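Local coordinates for NAD nucleotidase (Haemophilus influenzae, PDB 3ZTV), which degrades NAD to adenosine and nicotinamide riboside in the periplasm, acting as a zinc-dependent pyrophosphatase and 5'-nucleotidase with a broad range of nucleotide substrates, at residues 48-53 with 93-98; 52-57 with 334-339; 60-65 with 146-151; 86-91 with 340-345. All blocks are in the same frame, centred on the assembly; numbering follows the deposited sequence.

Contact 1 of 4, residues 48-53 with 93-98; sequences AVNAKL and GNFHYF
Leu-53 overlaps the far end of the Phe-95 ring with a single methyl: CD1 lies 3.6 Å from CZ of Phe-95 and almost as near to its CE2, and the two side chains cross at about a right angle. Leu-53 comes from helix 46-59, Phe-95 from the turn between helix 84-93 and strand 97-99. With CG of Phe-95 anti to the carbonyl carbon (chi1 -69°), the ring swings back towards helix 46-59 and also touches Ile-18 and Val-65 of the central sheet.

About one turn before Leu-53, the amide of Asn-50 lies against the bare backbone of Gly-93. Its OD1 is 3.1 Å from CA of Gly-93, and this close fit suits a residue without a side chain. The two backbones come near each other here, with CA of Asn-50 5.0 Å from CA of Gly-93. Asn-94 then leaves the helix with positive phi, and its carbonyl is bound by Arg-57.

The contact thus ties together two consecutive beta-alpha-beta crossovers of the calcineurin-like phosphoesterase domain. Chemically it is lopsided: ND2 of Asn-50 donates to Thr-339 OG1 and Val-89 O, which fixes the amide's rotation and leaves OD1 facing the CA of Gly-93, buried and without a partner in the model; the amide is held from its donor side.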
# COMPACT_ATOMS: atom_id res chain seq x y z
N ALA A 48 -6.33 24.99 31.78
CA ALA A 48 -7.26 25.66 30.87
C ALA A 48 -7.94 24.67 29.93
O ALA A 48 -9.14 24.79 29.68
CB ALA A 48 -6.54 26.75 30.09
N VAL A 49 -7.19 23.71 29.39
CA VAL A 49 -7.78 22.71 28.49
C VAL A 49 -8.94 21.98 29.18
O VAL A 49 -10.06 21.93 28.66
CB VAL A 49 -6.75 21.67 27.99
CG1 VAL A 49 -7.44 20.48 27.37
CG2 VAL A 49 -5.80 22.30 26.98
N ASN A 50 -8.67 21.43 30.36
CA ASN A 50 -9.69 20.66 31.04
C ASN A 50 -10.88 21.50 31.49
O ASN A 50 -12.03 21.07 31.39
CB ASN A 50 -9.08 19.85 32.19
CG ASN A 50 -8.30 18.63 31.70
OD1 ASN A 50 -8.42 18.22 30.55
ND2 ASN A 50 -7.49 18.06 32.58
N ALA A 51 -10.61 22.71 31.97
CA ALA A 51 -11.68 23.62 32.35
C ALA A 51 -12.58 23.93 31.16
O ALA A 51 -13.81 23.90 31.27
CB ALA A 51 -11.12 24.91 32.94
N LYS A 52 -11.98 24.25 30.02
CA LYS A 52 -12.77 24.58 28.84
C LYS A 52 -13.55 23.38 28.30
O LYS A 52 -14.73 23.50 27.95
CB LYS A 52 -11.89 25.21 27.75
CG LYS A 52 -12.66 25.65 26.51
CD LYS A 52 -13.00 27.13 26.52
CE LYS A 52 -14.04 27.48 27.57
NZ LYS A 52 -14.60 28.86 27.37
N LEU A 53 -12.91 22.21 28.23
CA LEU A 53 -13.62 21.00 27.83
C LEU A 53 -14.79 20.71 28.77
O LEU A 53 -15.89 20.37 28.32
CB LEU A 53 -12.66 19.79 27.79
CG LEU A 53 -11.63 19.76 26.66
CD1 LEU A 53 -10.66 18.60 26.89
CD2 LEU A 53 -12.29 19.66 25.30
N GLY A 93 -9.34 15.08 32.19
CA GLY A 93 -10.15 15.67 31.14
C GLY A 93 -11.25 14.77 30.62
O GLY A 93 -12.10 15.21 29.84
N ASN A 94 -11.24 13.50 31.02
CA ASN A 94 -12.28 12.56 30.60
C ASN A 94 -12.54 12.56 29.10
O ASN A 94 -13.69 12.59 28.64
CB ASN A 94 -13.58 12.81 31.39
CG ASN A 94 -13.43 12.48 32.86
OD1 ASN A 94 -13.45 13.37 33.71
ND2 ASN A 94 -13.27 11.20 33.16
N PHE A 95 -11.46 12.53 28.32
CA PHE A 95 -11.56 12.32 26.88
C PHE A 95 -12.29 11.01 26.57
O PHE A 95 -12.13 10.02 27.30
CB PHE A 95 -10.16 12.27 26.28
CG PHE A 95 -9.45 13.58 26.30
CD1 PHE A 95 -8.72 14.00 27.41
CD2 PHE A 95 -9.51 14.41 25.20
CE1 PHE A 95 -8.07 15.22 27.41
CE2 PHE A 95 -8.87 15.64 25.21
CZ PHE A 95 -8.15 16.04 26.31
N HIS A 96 -13.06 10.98 25.49
CA HIS A 96 -13.65 9.73 25.04
C HIS A 96 -12.66 8.83 24.30
O HIS A 96 -12.70 7.60 24.43
CB HIS A 96 -14.84 9.99 24.12
CG HIS A 96 -15.99 10.68 24.78
ND1 HIS A 96 -16.77 10.09 25.76
CD2 HIS A 96 -16.49 11.92 24.59
CE1 HIS A 96 -17.70 10.95 26.15
NE2 HIS A 96 -17.56 12.06 25.44
N TYR A 97 -11.78 9.44 23.50
CA TYR A 97 -10.81 8.69 22.70
C TYR A 97 -9.51 9.45 22.50
O TYR A 97 -9.51 10.68 22.40
CB TYR A 97 -11.36 8.32 21.31
CG TYR A 97 -12.69 7.58 21.36
CD1 TYR A 97 -12.73 6.21 21.60
CD2 TYR A 97 -13.89 8.24 21.15
CE1 TYR A 97 -13.93 5.53 21.66
CE2 TYR A 97 -15.10 7.56 21.20
CZ TYR A 97 -15.12 6.22 21.45
OH TYR A 97 -16.32 5.56 21.49
N PHE A 98 -8.42 8.69 22.43
CA PHE A 98 -7.07 9.17 22.14
C PHE A 98 -6.55 8.30 21.01
O PHE A 98 -6.75 7.08 21.03
CB PHE A 98 -6.22 8.95 23.39
CG PHE A 98 -4.72 9.17 23.21
CD1 PHE A 98 -4.20 10.40 22.85
CD2 PHE A 98 -3.84 8.13 23.49
CE1 PHE A 98 -2.82 10.58 22.73
CE2 PHE A 98 -2.48 8.31 23.38
CZ PHE A 98 -1.97 9.53 23.01

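Contact 2 of 4, residues 52-57 with 334-339; sequences KLNKLR and DHDAKT
Asp-334 has more surface buried here than any other residue, and its carboxylate meets two lysines that stand on the same side of helix 46-59. Lys-55 makes the close salt bridge, NZ to Asp-334 OD1 at 2.7 Å, using the anti lone pair of that oxygen. Lys-52 approaches the same oxygen with its CE 3.5 Å from OD1, while its NZ makes only a long ion pair with it. The bends of the Lys-52 chain at chi2 and chi3 carry the amine past the carboxylate to Ser-331 OG, which also binds Asp-334 OD2. Ser-331 therefore binds both Lys-52 and Asp-334, and a water links Lys-55 NZ to the backbone N of His-335.

Asn-54, a little over half a turn from Lys-52, faces Asp-336 with amide and carboxylate planes 77° apart. A water bridges them, 3.1 Å from Asn-54 ND2 and 2.6 Å from Asp-336 OD1. The other carboxylate oxygen serves the helix that follows: OD2 accepts from Thr-339 N at 3.0 Å, met from above the carboxylate plane, and from Thr-339 OG1 at 2.7 Å. Asp-336 is the N-cap of helix 337-353, its side chain accepting from the N-H three residues on, as usual for a capping aspartate.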
# COMPACT_ATOMS: atom_id res chain seq x y z
N LYS A 52 -11.98 24.25 30.02
CA LYS A 52 -12.77 24.58 28.84
C LYS A 52 -13.55 23.38 28.30
O LYS A 52 -14.73 23.50 27.95
CB LYS A 52 -11.89 25.21 27.75
CG LYS A 52 -12.66 25.65 26.51
CD LYS A 52 -13.00 27.13 26.52
CE LYS A 52 -14.04 27.48 27.57
NZ LYS A 52 -14.60 28.86 27.37
N LEU A 53 -12.91 22.21 28.23
CA LEU A 53 -13.62 21.00 27.83
C LEU A 53 -14.79 20.71 28.77
O LEU A 53 -15.89 20.37 28.32
CB LEU A 53 -12.66 19.79 27.79
CG LEU A 53 -11.63 19.76 26.66
CD1 LEU A 53 -10.66 18.60 26.89
CD2 LEU A 53 -12.29 19.66 25.30
N ASN A 54 -14.57 20.86 30.08
CA ASN A 54 -15.62 20.59 31.05
C ASN A 54 -16.80 21.52 30.86
O ASN A 54 -17.95 21.09 30.91
CB ASN A 54 -15.08 20.69 32.48
CG ASN A 54 -14.24 19.48 32.87
OD1 ASN A 54 -14.26 18.46 32.19
ND2 ASN A 54 -13.51 19.59 33.98
N LYS A 55 -16.54 22.80 30.65
CA LYS A 55 -17.62 23.75 30.48
C LYS A 55 -18.36 23.56 29.16
O LYS A 55 -19.59 23.64 29.12
CB LYS A 55 -17.10 25.18 30.61
CG LYS A 55 -16.72 25.53 32.03
CD LYS A 55 -16.32 26.98 32.18
CE LYS A 55 -14.88 27.20 31.78
NZ LYS A 55 -14.39 28.55 32.21
N LEU A 56 -17.63 23.30 28.08
CA LEU A 56 -18.28 23.14 26.78
C LEU A 56 -19.09 21.86 26.69
O LEU A 56 -20.20 21.85 26.15
CB LEU A 56 -17.27 23.23 25.63
CG LEU A 56 -16.59 24.59 25.46
CD1 LEU A 56 -15.57 24.53 24.32
CD2 LEU A 56 -17.61 25.71 25.24
N ARG A 57 -18.56 20.76 27.23
CA ARG A 57 -19.26 19.49 27.12
C ARG A 57 -20.59 19.50 27.89
O ARG A 57 -21.53 18.81 27.50
CB ARG A 57 -18.38 18.31 27.54
CG ARG A 57 -18.19 18.15 29.04
CD ARG A 57 -17.09 17.15 29.33
NE ARG A 57 -17.47 15.78 28.96
CZ ARG A 57 -16.61 14.77 28.84
NH1 ARG A 57 -15.32 14.97 29.04
NH2 ARG A 57 -17.05 13.57 28.52
N ASP A 334 -9.40 30.23 31.91
CA ASP A 334 -10.04 28.97 32.30
C ASP A 334 -9.10 28.21 33.22
O ASP A 334 -7.91 28.10 32.94
CB ASP A 334 -10.33 28.09 31.08
CG ASP A 334 -11.21 28.77 30.06
OD1 ASP A 334 -12.42 28.97 30.35
OD2 ASP A 334 -10.70 29.06 28.97
N HIS A 335 -9.63 27.67 34.31
CA HIS A 335 -8.83 26.80 35.16
C HIS A 335 -9.69 25.77 35.88
O HIS A 335 -10.83 26.05 36.26
CB HIS A 335 -7.91 27.58 36.11
CG HIS A 335 -8.64 28.41 37.11
ND1 HIS A 335 -8.65 28.10 38.46
CD2 HIS A 335 -9.36 29.55 36.98
CE1 HIS A 335 -9.36 29.01 39.11
NE2 HIS A 335 -9.80 29.90 38.23
N ASP A 336 -9.16 24.57 36.02
CA ASP A 336 -9.89 23.45 36.59
C ASP A 336 -9.26 23.07 37.92
O ASP A 336 -8.06 22.84 37.99
CB ASP A 336 -9.82 22.25 35.63
CG ASP A 336 -10.50 21.02 36.18
OD1 ASP A 336 -11.71 21.08 36.48
OD2 ASP A 336 -9.83 19.97 36.33
N ALA A 337 -10.07 23.01 38.97
CA ALA A 337 -9.56 22.76 40.32
C ALA A 337 -8.78 21.45 40.43
O ALA A 337 -7.67 21.42 40.96
CB ALA A 337 -10.69 22.81 41.34
N LYS A 338 -9.35 20.37 39.92
CA LYS A 338 -8.67 19.08 39.97
C LYS A 338 -7.33 19.13 39.23
O LYS A 338 -6.30 18.65 39.74
CB LYS A 338 -9.56 17.97 39.41
CG LYS A 338 -8.91 16.60 39.36
CD LYS A 338 -9.95 15.48 39.28
CE LYS A 338 -10.73 15.52 37.99
NZ LYS A 338 -11.68 14.38 37.89
N THR A 339 -7.33 19.70 38.03
CA THR A 339 -6.12 19.75 37.22
C THR A 339 -5.08 20.68 37.85
O THR A 339 -3.89 20.39 37.80
CB THR A 339 -6.43 20.16 35.77
OG1 THR A 339 -7.44 19.28 35.25
CG2 THR A 339 -5.19 20.04 34.90
O HOH W 1 -11.51 17.92 35.42
O HOH W 2 -13.74 22.34 35.42
O HOH W 3 -12.70 28.19 34.63

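Contact 3 of 4, residues 60-65 with 146-151; sequences YKNPLV and FTVDGE
A two-residue beta hairpin, strands 143-148 and 151-159 joined by a type I' turn from Val-148 to Glu-151, sets its first strand against the start of strand 63-67. At the turn, CG1 of Val-148 presses on the amide of Asn-62, 3.1 Å from its ND2, a tight fit. Asp-149 takes a weak hydrogen bond from the same nitrogen, ND2 to OD2 at 3.3 Å, with the amide and carboxylate planes inclined at 61°. The stronger partner of Asn-62 ND2 is the carbonyl of Glu-12 on strand 11-18, so the amide is held chiefly by that strand, and the hairpin adds a second, weak bond. Asp-149 and Gly-150, both with positive phi, make the turn in the way usual for type I'.

These are parts of the two beta sheets that form the core of the calcineurin-like phosphoesterase fold; strand 143-148 is an outer strand of one, strand 63-67 an inner strand of the other. Further in, Leu-64 puts both methyls on the end of the Phe-146 ring, CD2 lying 3.9 Å from CZ. With CG between the backbone N and the carbonyl carbon (chi1 59°), the Phe-146 ring lies beside Val-148, whose CG2 is in plane at its edge.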
# COMPACT_ATOMS: atom_id res chain seq x y z
N TYR A 60 -23.20 21.70 25.56
CA TYR A 60 -23.58 21.20 24.24
C TYR A 60 -24.16 19.79 24.32
O TYR A 60 -23.73 18.98 25.14
CB TYR A 60 -22.36 21.12 23.34
CG TYR A 60 -21.67 22.42 23.02
CD1 TYR A 60 -22.39 23.59 22.78
CD2 TYR A 60 -20.29 22.47 22.92
CE1 TYR A 60 -21.74 24.78 22.46
CE2 TYR A 60 -19.64 23.64 22.60
CZ TYR A 60 -20.36 24.79 22.37
OH TYR A 60 -19.71 25.95 22.06
N LYS A 61 -25.11 19.50 23.44
CA LYS A 61 -25.68 18.16 23.35
C LYS A 61 -24.75 17.19 22.63
O LYS A 61 -24.08 17.55 21.64
CB LYS A 61 -27.03 18.21 22.65
CG LYS A 61 -26.94 18.62 21.19
CD LYS A 61 -28.32 18.64 20.54
CE LYS A 61 -28.22 19.00 19.06
NZ LYS A 61 -29.56 19.06 18.41
N ASN A 62 -24.71 15.96 23.11
CA ASN A 62 -23.92 14.90 22.47
C ASN A 62 -22.45 15.24 22.25
O ASN A 62 -21.94 15.14 21.14
CB ASN A 62 -24.58 14.47 21.16
CG ASN A 62 -26.00 13.99 21.37
OD1 ASN A 62 -26.33 13.43 22.42
ND2 ASN A 62 -26.86 14.22 20.38
N PRO A 63 -21.73 15.61 23.33
CA PRO A 63 -20.31 15.93 23.16
C PRO A 63 -19.47 14.68 22.89
O PRO A 63 -19.72 13.61 23.43
CB PRO A 63 -19.93 16.57 24.50
CG PRO A 63 -20.89 15.98 25.49
CD PRO A 63 -22.17 15.76 24.73
N LEU A 64 -18.46 14.86 22.04
CA LEU A 64 -17.48 13.81 21.74
C LEU A 64 -16.10 14.45 21.93
O LEU A 64 -15.73 15.35 21.17
CB LEU A 64 -17.66 13.33 20.30
CG LEU A 64 -16.66 12.31 19.76
CD1 LEU A 64 -16.75 11.01 20.56
CD2 LEU A 64 -16.87 12.06 18.28
N VAL A 65 -15.36 13.99 22.93
CA VAL A 65 -14.15 14.67 23.38
C VAL A 65 -12.93 13.87 22.97
O VAL A 65 -12.77 12.72 23.38
CB VAL A 65 -14.21 14.91 24.90
CG1 VAL A 65 -13.00 15.69 25.37
CG2 VAL A 65 -15.49 15.65 25.27
N PHE A 146 -20.23 4.12 18.92
CA PHE A 146 -21.08 4.62 20.00
C PHE A 146 -22.45 5.00 19.44
O PHE A 146 -22.61 5.16 18.23
CB PHE A 146 -20.42 5.77 20.76
CG PHE A 146 -20.09 6.96 19.90
CD1 PHE A 146 -18.88 7.04 19.23
CD2 PHE A 146 -20.98 8.02 19.79
CE1 PHE A 146 -18.58 8.14 18.44
CE2 PHE A 146 -20.68 9.12 19.01
CZ PHE A 146 -19.48 9.18 18.34
N THR A 147 -23.43 5.14 20.32
CA THR A 147 -24.79 5.40 19.90
C THR A 147 -25.25 6.76 20.41
O THR A 147 -25.12 7.06 21.60
CB THR A 147 -25.75 4.29 20.37
OG1 THR A 147 -25.42 3.06 19.70
CG2 THR A 147 -27.19 4.66 20.06
N VAL A 148 -25.76 7.57 19.50
CA VAL A 148 -26.36 8.85 19.86
C VAL A 148 -27.82 8.80 19.45
O VAL A 148 -28.13 8.63 18.27
CB VAL A 148 -25.68 10.02 19.14
CG1 VAL A 148 -26.43 11.32 19.43
CG2 VAL A 148 -24.22 10.13 19.56
N ASP A 149 -28.71 8.93 20.42
CA ASP A 149 -30.14 8.96 20.13
C ASP A 149 -30.54 7.83 19.18
O ASP A 149 -31.29 8.04 18.22
CB ASP A 149 -30.53 10.32 19.55
CG ASP A 149 -30.21 11.47 20.48
OD1 ASP A 149 -30.46 11.33 21.70
OD2 ASP A 149 -29.71 12.52 20.01
N GLY A 150 -30.01 6.63 19.43
CA GLY A 150 -30.38 5.45 18.67
C GLY A 150 -29.56 5.19 17.41
O GLY A 150 -29.65 4.11 16.82
N GLU A 151 -28.76 6.17 17.00
CA GLU A 151 -27.95 6.04 15.80
C GLU A 151 -26.52 5.60 16.11
O GLU A 151 -25.94 6.06 17.08
CB GLU A 151 -27.91 7.36 15.04
CG GLU A 151 -29.20 7.72 14.36
CD GLU A 151 -29.52 6.79 13.21
OE1 GLU A 151 -28.60 6.49 12.41
OE2 GLU A 151 -30.68 6.36 13.09

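Contact 4 of 4, residues 86-91 with 340-345; sequences DAAVMN and DKLIAK
Ala-88 and Leu-342 meet where two helices, 84-93 and 337-353, pack antiparallel; the axes of segments 86-91 and 340-345 run at 171° and approach to 10.1 Å. Helix 84-93 belongs to the beta-alpha-beta layer of the phosphoesterase domain. Helix 337-353 leads on towards the C-terminal part of the chain, consistent with the helical linker between the two domains of 5'-nucleotidases.

Leu-342 reaches furthest across. Its CG is anti to the carbonyl carbon (chi1 -69°) and the chain then runs out extended at chi2, which brings CD1 over the backbone of the partner helix. This methyl is 4.4 Å from the CB of Ala-88, whose small side chain lets the leucine reach the main chain beside it.

One residue on in each helix, Val-89 and Ile-343 make a second apolar pair. Val-89 sends CG1 anti to its carbonyl carbon (chi1 -60°), which points that methyl at helix 337-353, and Ile-343, with a similar first torsion, meets it with CG1 rather than with its terminal methyl; the two CG1 atoms lie 4.3 Å apart. Val-89 CG1 also touches Thr-339. No hydrogen bond joins the two segments, and the shortest approach is to a carbonyl oxygen: Leu-342 CD1 sits 3.7 Å from Ala-88 O.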
# COMPACT_ATOMS: atom_id res chain seq x y z
N ASP A 86 1.32 13.24 32.04
CA ASP A 86 0.42 13.40 30.90
C ASP A 86 -0.81 12.53 31.07
O ASP A 86 -1.93 12.98 30.84
CB ASP A 86 1.15 13.08 29.59
CG ASP A 86 2.19 14.12 29.26
OD1 ASP A 86 1.79 15.27 29.00
OD2 ASP A 86 3.40 13.80 29.27
N ALA A 87 -0.62 11.27 31.48
CA ALA A 87 -1.76 10.40 31.72
C ALA A 87 -2.70 10.98 32.77
O ALA A 87 -3.92 10.91 32.62
CB ALA A 87 -1.30 8.98 32.11
N ALA A 88 -2.13 11.56 33.83
CA ALA A 88 -2.93 12.10 34.91
C ALA A 88 -3.83 13.24 34.45
O ALA A 88 -5.03 13.29 34.78
CB ALA A 88 -2.02 12.55 36.06
N VAL A 89 -3.27 14.18 33.71
CA VAL A 89 -4.07 15.32 33.26
C VAL A 89 -5.06 14.93 32.16
O VAL A 89 -6.18 15.46 32.10
CB VAL A 89 -3.22 16.56 32.88
CG1 VAL A 89 -2.39 17.04 34.10
CG2 VAL A 89 -2.33 16.28 31.68
N MET A 90 -4.68 13.98 31.31
CA MET A 90 -5.61 13.45 30.31
C MET A 90 -6.79 12.74 30.97
O MET A 90 -7.94 12.96 30.58
CB MET A 90 -4.87 12.49 29.36
CG MET A 90 -3.89 13.20 28.44
SD MET A 90 -2.76 12.08 27.58
CE MET A 90 -3.81 11.41 26.29
N ASN A 91 -6.50 11.92 31.97
CA ASN A 91 -7.56 11.25 32.71
C ASN A 91 -8.53 12.27 33.31
O ASN A 91 -9.75 12.07 33.28
CB ASN A 91 -6.97 10.37 33.82
CG ASN A 91 -6.33 9.10 33.28
OD1 ASN A 91 -6.55 8.72 32.13
ND2 ASN A 91 -5.56 8.43 34.12
N ASP A 340 -5.53 21.77 38.46
CA ASP A 340 -4.63 22.66 39.21
C ASP A 340 -3.88 21.90 40.31
O ASP A 340 -2.69 22.11 40.53
CB ASP A 340 -5.41 23.80 39.85
CG ASP A 340 -5.80 24.89 38.87
OD1 ASP A 340 -5.15 25.01 37.80
OD2 ASP A 340 -6.73 25.65 39.18
N LYS A 341 -4.60 21.04 41.02
CA LYS A 341 -4.00 20.23 42.09
C LYS A 341 -2.94 19.27 41.54
O LYS A 341 -1.85 19.14 42.10
CB LYS A 341 -5.08 19.46 42.84
CG LYS A 341 -5.99 20.32 43.70
CD LYS A 341 -7.13 19.50 44.32
CE LYS A 341 -6.74 18.05 44.53
NZ LYS A 341 -5.59 17.89 45.44
N LEU A 342 -3.26 18.61 40.43
CA LEU A 342 -2.31 17.69 39.79
C LEU A 342 -1.07 18.43 39.34
O LEU A 342 0.05 17.99 39.60
CB LEU A 342 -2.96 16.98 38.60
CG LEU A 342 -4.05 15.96 38.93
CD1 LEU A 342 -4.79 15.52 37.67
CD2 LEU A 342 -3.46 14.76 39.65
N ILE A 343 -1.26 19.56 38.68
CA ILE A 343 -0.11 20.30 38.15
C ILE A 343 0.78 20.86 39.26
O ILE A 343 2.01 20.86 39.14
CB ILE A 343 -0.55 21.37 37.13
CG1 ILE A 343 -1.12 20.69 35.88
CG2 ILE A 343 0.62 22.25 36.74
CD1 ILE A 343 -1.75 21.65 34.89
N ALA A 344 0.18 21.32 40.35
CA ALA A 344 0.95 21.79 41.50
C ALA A 344 1.82 20.68 42.05
O ALA A 344 3.00 20.88 42.37
CB ALA A 344 0.01 22.32 42.58
N LYS A 345 1.24 19.49 42.17
CA LYS A 345 1.98 18.33 42.65
C LYS A 345 3.14 17.97 41.73
O LYS A 345 4.27 17.75 42.19
CB LYS A 345 1.04 17.12 42.80
CG LYS A 345 1.75 15.85 43.22
CD LYS A 345 0.80 14.67 43.34
CE LYS A 345 0.31 14.21 41.97
NZ LYS A 345 -0.62 13.05 42.08

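Overall arrangement
Helix 46-59 starts both contact 1 and contact 2. Contact 1 closes a short loop back from the turn before strand 97-99, while contact 2 spans nearly 280 residues to the start of helix 337-353. The chain next enters strand 63-67, from which contact 3 reaches the hairpin of the second sheet; its loop crosses that of contact 1 and falls wholly within that of contact 2. Contact 4, from helix 84-93 to helix 337-353, crosses all three. Contacts 1, 2 and 4 adjoin, so that two helices of the phosphoesterase domain and helix 337-353 touch one another in turn. Contact 3 meets contacts 1 and 2 through strand 63-67 but not contact 4, and joins the two sheets.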